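Local atomic coordinates of ectonucleoside triphosphate diphosphohydrolase 4 (Homo sapiens, PDB entry 6WG5), a protein that belongs to the GDA1/CD39 nucleoside phosphatase family, whose members share the actin-like ATPase fold. Residues V250-C262 / T267-L279. Sequence-based numbering, arbitrary orientation.
Sequences VAKNLLAEFNLGC and TEHVYRVYVATFL
Phe258 has CG wedged between its backbone N and carbonyl carbon (chi1 55°), which swings the ring over the neighbouring strand: CE2 lies 3.6 Å from CG2 of Val273, and the carbonyl O of Tyr271 sits over one face, offset toward the rim. Tyr274 instead has CG anti to its backbone N (chi1 165°), carrying its ring alongside Leu254, with Tyr274 CE2 3.6 Å from Leu254 CB, while CD2 of Leu255 comes in at the ring's edge. Strands 255-259 and 270-279 form an antiparallel hairpin, with Phe258 and Val273 on one face and Tyr274 and Leu255 on the other. Ala256 with Val273 and Phe258 with Tyr271 are its hydrogen-bonded pairs, and Val275 N to Leu254 O (2.9 Å) continues the ladder beyond Ala256. Near the turn, Asn259 OD1 accepts from Gly261 N at 3.0 Å, closing an Asx turn, and takes a second bond from a water that in turn accepts from His269 N. Strand 255-259 is the outermost strand of its sheet, with Val177 of helix 172-186 against Ala256 and Phe258. The chemistry is thus mainly backbone pairing and apolar packing: Glu257 and Arg272 touch through CG atoms without a salt bridge, and in one conformer Arg272 NH2 hydrogen-bonds Lys238 O.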
loop_
_atom_site.group_PDB
_atom_site.type_symbol
_atom_site.label_atom_id
_atom_site.label_comp_id
_atom_site.label_asym_id
_atom_site.label_seq_id
_atom_site.Cartn_x
_atom_site.Cartn_y
_atom_site.Cartn_z
ATOM N N VAL A 250 21.492 -6.560 -2.197
ATOM C CA VAL A 250 20.464 -5.571 -1.891
ATOM C C VAL A 250 19.145 -5.958 -2.547
ATOM O O VAL A 250 18.081 -5.891 -1.920
ATOM C CB VAL A 250 20.934 -4.171 -2.331
ATOM C CG1 VAL A 250 19.779 -3.168 -2.317
ATOM C CG2 VAL A 250 22.067 -3.691 -1.433
ATOM N N ALA A 251 19.192 -6.369 -3.817
ATOM C CA ALA A 251 17.966 -6.683 -4.543
ATOM C C ALA A 251 17.268 -7.903 -3.955
ATOM O O ALA A 251 16.033 -7.972 -3.946
ATOM C CB ALA A 251 18.276 -6.902 -6.022
ATOM N N LYS A 252 18.037 -8.885 -3.472
ATOM C CA LYS A 252 17.442 -10.036 -2.798
ATOM C C LYS A 252 16.408 -9.588 -1.771
ATOM O O LYS A 252 15.303 -10.136 -1.697
ATOM C CB LYS A 252 18.526 -10.869 -2.109
ATOM C CG LYS A 252 19.296 -11.826 -3.004
ATOM C CD LYS A 252 20.326 -12.597 -2.183
ATOM C CE LYS A 252 21.098 -13.607 -3.019
ATOM N NZ LYS A 252 21.965 -12.958 -4.038
ATOM N N ASN A 253 16.758 -8.579 -0.973
ATOM C CA ASN A 253 15.907 -8.140 0.122
ATOM C C ASN A 253 14.702 -7.340 -0.351
ATOM O O ASN A 253 13.745 -7.179 0.415
ATOM C CB ASN A 253 16.727 -7.303 1.103
ATOM C CG ASN A 253 16.106 -7.247 2.483
ATOM O OD1 ASN A 253 15.582 -8.244 2.981
ATOM N ND2 ASN A 253 16.157 -6.075 3.107
ATOM N N LEU A 254 14.722 -6.835 -1.585
ATOM C CA LEU A 254 13.629 -6.035 -2.124
ATOM C C LEU A 254 12.804 -6.793 -3.154
ATOM O O LEU A 254 11.904 -6.207 -3.766
ATOM C CB LEU A 254 14.176 -4.749 -2.747
ATOM C CG LEU A 254 15.046 -3.886 -1.835
ATOM C CD1 LEU A 254 15.511 -2.648 -2.581
ATOM C CD2 LEU A 254 14.296 -3.503 -0.564
ATOM N N LEU A 255 13.085 -8.077 -3.362
ATOM C CA LEU A 255 12.369 -8.895 -4.326
ATOM C C LEU A 255 11.710 -10.065 -3.614
ATOM O O LEU A 255 12.318 -10.699 -2.746
ATOM C CB LEU A 255 13.311 -9.414 -5.418
ATOM C CG LEU A 255 13.872 -8.357 -6.373
ATOM C CD1 LEU A 255 14.984 -8.945 -7.226
ATOM C CD2 LEU A 255 12.769 -7.788 -7.254
ATOM N N ALA A 256 10.461 -10.340 -3.981
ATOM C CA ALA A 256 9.708 -11.468 -3.451
ATOM C C ALA A 256 9.327 -12.387 -4.602
ATOM O O ALA A 256 8.811 -11.927 -5.626
ATOM C CB ALA A 256 8.456 -10.995 -2.709
ATOM N N GLU A 257 9.592 -13.680 -4.435
ATOM C CA GLU A 257 9.249 -14.692 -5.425
ATOM C C GLU A 257 8.333 -15.712 -4.771
ATOM O O GLU A 257 8.734 -16.391 -3.819
ATOM C CB GLU A 257 10.506 -15.358 -5.980
ATOM C CG GLU A 257 11.214 -14.518 -7.025
ATOM C CD GLU A 257 12.697 -14.807 -7.111
ATOM O OE1 GLU A 257 13.491 -13.846 -7.011
ATOM O OE2 GLU A 257 13.071 -15.989 -7.269
ATOM N N PHE A 258 7.107 -15.816 -5.277
ATOM C CA PHE A 258 6.086 -16.650 -4.665
ATOM C C PHE A 258 5.224 -17.276 -5.753
ATOM O O PHE A 258 5.316 -16.926 -6.934
ATOM C CB PHE A 258 5.222 -15.839 -3.693
ATOM C CG PHE A 258 4.592 -14.626 -4.314
ATOM C CD1 PHE A 258 3.333 -14.696 -4.884
ATOM C CD2 PHE A 258 5.263 -13.416 -4.334
ATOM C CE1 PHE A 258 2.752 -13.583 -5.458
ATOM C CE2 PHE A 258 4.689 -12.297 -4.904
ATOM C CZ PHE A 258 3.431 -12.381 -5.468
ATOM N N ASN A 259 4.374 -18.212 -5.331
ATOM C CA ASN A 259 3.484 -18.944 -6.225
ATOM C C ASN A 259 2.077 -18.881 -5.650
ATOM O O ASN A 259 1.837 -19.373 -4.543
ATOM C CB ASN A 259 3.940 -20.397 -6.380
ATOM C CG ASN A 259 3.161 -21.146 -7.442
ATOM O OD1 ASN A 259 2.159 -20.650 -7.962
ATOM N ND2 ASN A 259 3.611 -22.352 -7.762
ATOM N N LEU A 260 1.153 -18.272 -6.395
ATOM C CA LEU A 260 -0.217 -18.123 -5.920
ATOM C C LEU A 260 -1.075 -19.347 -6.198
ATOM O O LEU A 260 -2.143 -19.487 -5.591
ATOM C CB LEU A 260 -0.872 -16.901 -6.562
ATOM C CG LEU A 260 -0.649 -15.560 -5.869
ATOM C CD1 LEU A 260 -1.097 -14.430 -6.775
ATOM C CD2 LEU A 260 -1.404 -15.514 -4.553
ATOM N N GLY A 261 -0.645 -20.229 -7.101
ATOM C CA GLY A 261 -1.417 -21.410 -7.410
ATOM C C GLY A 261 -1.268 -22.488 -6.358
ATOM O O GLY A 261 -0.451 -22.399 -5.440
ATOM N N CYS A 262 -2.087 -23.528 -6.502
ATOM C CA CYS A 262 -2.052 -24.657 -5.583
ATOM C C CYS A 262 -1.028 -25.711 -5.977
ATOM O O CYS A 262 -0.624 -26.510 -5.125
ATOM C CB CYS A 262 -3.435 -25.308 -5.495
ATOM S SG CYS A 262 -4.103 -25.861 -7.081
ATOM N N THR A 267 3.839 -22.908 -13.130
ATOM C CA THR A 267 4.465 -21.594 -13.111
ATOM C C THR A 267 3.538 -20.465 -13.538
ATOM O O THR A 267 3.957 -19.303 -13.509
ATOM C CB THR A 267 5.704 -21.584 -14.015
ATOM O OG1 THR A 267 5.323 -21.914 -15.358
ATOM C CG2 THR A 267 6.739 -22.581 -13.513
ATOM N N GLU A 268 2.296 -20.764 -13.927
ATOM C CA GLU A 268 1.404 -19.719 -14.419
ATOM C C GLU A 268 1.222 -18.604 -13.397
ATOM O O GLU A 268 1.095 -17.435 -13.775
ATOM C CB GLU A 268 0.045 -20.316 -14.794
ATOM C CG GLU A 268 0.107 -21.373 -15.890
ATOM C CD GLU A 268 0.382 -22.767 -15.351
ATOM O OE1 GLU A 268 -0.448 -23.278 -14.568
ATOM O OE2 GLU A 268 1.431 -23.349 -15.701
ATOM N N HIS A 269 1.215 -18.938 -12.104
ATOM C CA HIS A 269 0.990 -17.966 -11.042
ATOM C C HIS A 269 2.250 -17.678 -10.227
ATOM O O HIS A 269 2.147 -17.254 -9.071
ATOM C CB HIS A 269 -0.128 -18.448 -10.116
ATOM C CG HIS A 269 -1.484 -18.434 -10.746
ATOM N ND1 HIS A 269 -2.050 -17.292 -11.271
ATOM C CD2 HIS A 269 -2.394 -19.421 -10.924
ATOM C CE1 HIS A 269 -3.247 -17.578 -11.751
ATOM N NE2 HIS A 269 -3.480 -18.862 -11.552
ATOM N N VAL A 270 3.431 -17.903 -10.795
ATOM C CA VAL A 270 4.686 -17.525 -10.153
ATOM C C VAL A 270 5.006 -16.086 -10.536
ATOM O O VAL A 270 5.059 -15.748 -11.724
ATOM C CB VAL A 270 5.825 -18.475 -10.561
ATOM C CG1 VAL A 270 7.162 -17.984 -10.016
ATOM C CG2 VAL A 270 5.542 -19.880 -10.062
ATOM N N TYR A 271 5.225 -15.240 -9.531
ATOM C CA TYR A 271 5.460 -13.819 -9.743
ATOM C C TYR A 271 6.706 -13.364 -9.001
ATOM O O TYR A 271 7.001 -13.849 -7.904
ATOM C CB TYR A 271 4.265 -12.978 -9.268
ATOM C CG TYR A 271 3.021 -13.163 -10.100
ATOM C CD1 TYR A 271 2.797 -12.388 -11.226
ATOM C CD2 TYR A 271 2.070 -14.115 -9.759
ATOM C CE1 TYR A 271 1.667 -12.556 -11.994
ATOM C CE2 TYR A 271 0.934 -14.290 -10.519
ATOM C CZ TYR A 271 0.737 -13.508 -11.637
ATOM O OH TYR A 271 -0.392 -13.675 -12.403
ATOM N N ARG A 272 7.440 -12.442 -9.619
ATOM C CA ARG A 272 8.535 -11.727 -8.977
ATOM C C ARG A 272 8.086 -10.286 -8.768
ATOM O O ARG A 272 7.848 -9.565 -9.744
ATOM C CB ARG A 272 9.801 -11.783 -9.832
ATOM C CG ARG A 272 11.037 -11.208 -9.158
ATOM C CD ARG A 272 12.228 -11.129 -10.107
ATOM N NE ARG A 272 12.233 -12.218 -11.088
ATOM C CZ ARG A 272 12.234 -12.060 -12.410
ATOM N NH1 ARG A 272 12.239 -13.129 -13.198
ATOM N NH2 ARG A 272 12.248 -10.852 -12.958
ATOM N N VAL A 273 7.963 -9.875 -7.508
ATOM C CA VAL A 273 7.454 -8.552 -7.161
ATOM C C VAL A 273 8.520 -7.796 -6.382
ATOM O O VAL A 273 9.075 -8.315 -5.407
ATOM C CB VAL A 273 6.150 -8.642 -6.350
ATOM C CG1 VAL A 273 5.621 -7.251 -6.038
ATOM C CG2 VAL A 273 5.111 -9.450 -7.111
ATOM N N TYR A 274 8.795 -6.567 -6.816
ATOM C CA TYR A 274 9.713 -5.668 -6.133
ATOM C C TYR A 274 8.923 -4.781 -5.184
ATOM O O TYR A 274 7.882 -4.239 -5.562
ATOM C CB TYR A 274 10.474 -4.820 -7.152
ATOM C CG TYR A 274 11.187 -3.611 -6.585
ATOM C CD1 TYR A 274 10.609 -2.351 -6.644
ATOM C CD2 TYR A 274 12.445 -3.727 -6.010
ATOM C CE1 TYR A 274 11.257 -1.241 -6.141
ATOM C CE2 TYR A 274 13.103 -2.620 -5.500
ATOM C CZ TYR A 274 12.505 -1.380 -5.572
ATOM O OH TYR A 274 13.152 -0.274 -5.067
ATOM N N VAL A 275 9.411 -4.646 -3.953
ATOM C CA VAL A 275 8.741 -3.861 -2.922
ATOM C C VAL A 275 9.783 -3.009 -2.215
ATOM O O VAL A 275 10.779 -3.533 -1.707
ATOM C CB VAL A 275 7.998 -4.754 -1.909
ATOM C CG1 VAL A 275 7.325 -3.906 -0.837
ATOM C CG2 VAL A 275 6.974 -5.620 -2.616
ATOM N N ALA A 276 9.554 -1.697 -2.176
ATOM C CA ALA A 276 10.458 -0.777 -1.501
ATOM C C ALA A 276 9.649 0.222 -0.689
ATOM O O ALA A 276 8.651 0.760 -1.180
ATOM C CB ALA A 276 11.355 -0.042 -2.503
ATOM N N THR A 277 10.081 0.462 0.546
ATOM C CA THR A 277 9.460 1.432 1.438
ATOM C C THR A 277 10.520 2.440 1.851
ATOM O O THR A 277 11.644 2.056 2.190
ATOM C CB THR A 277 8.863 0.746 2.671
ATOM O OG1 THR A 277 8.071 -0.376 2.261
ATOM C CG2 THR A 277 7.992 1.712 3.450
ATOM N N PHE A 278 10.166 3.724 1.822
ATOM C CA PHE A 278 11.114 4.811 2.064
ATOM C C PHE A 278 10.620 5.644 3.243
ATOM O O PHE A 278 9.759 6.516 3.081
ATOM C CB PHE A 278 11.283 5.657 0.806
ATOM C CG PHE A 278 11.812 4.884 -0.369
ATOM C CD1 PHE A 278 13.176 4.700 -0.537
ATOM C CD2 PHE A 278 10.947 4.331 -1.299
ATOM C CE1 PHE A 278 13.668 3.983 -1.616
ATOM C CE2 PHE A 278 11.432 3.613 -2.380
ATOM C CZ PHE A 278 12.792 3.440 -2.539
ATOM N N LEU A 279 11.169 5.374 4.425
ATOM C CA LEU A 279 10.821 6.136 5.617
ATOM C C LEU A 279 11.364 7.555 5.511
ATOM O O LEU A 279 12.524 7.762 5.146
ATOM C CB LEU A 279 11.379 5.451 6.865
ATOM C CG LEU A 279 10.456 4.490 7.618
ATOM C CD1 LEU A 279 9.435 5.268 8.435
ATOM C CD2 LEU A 279 9.761 3.521 6.668
HETATM O O HOH W 1 1.664 -21.463 -10.417
#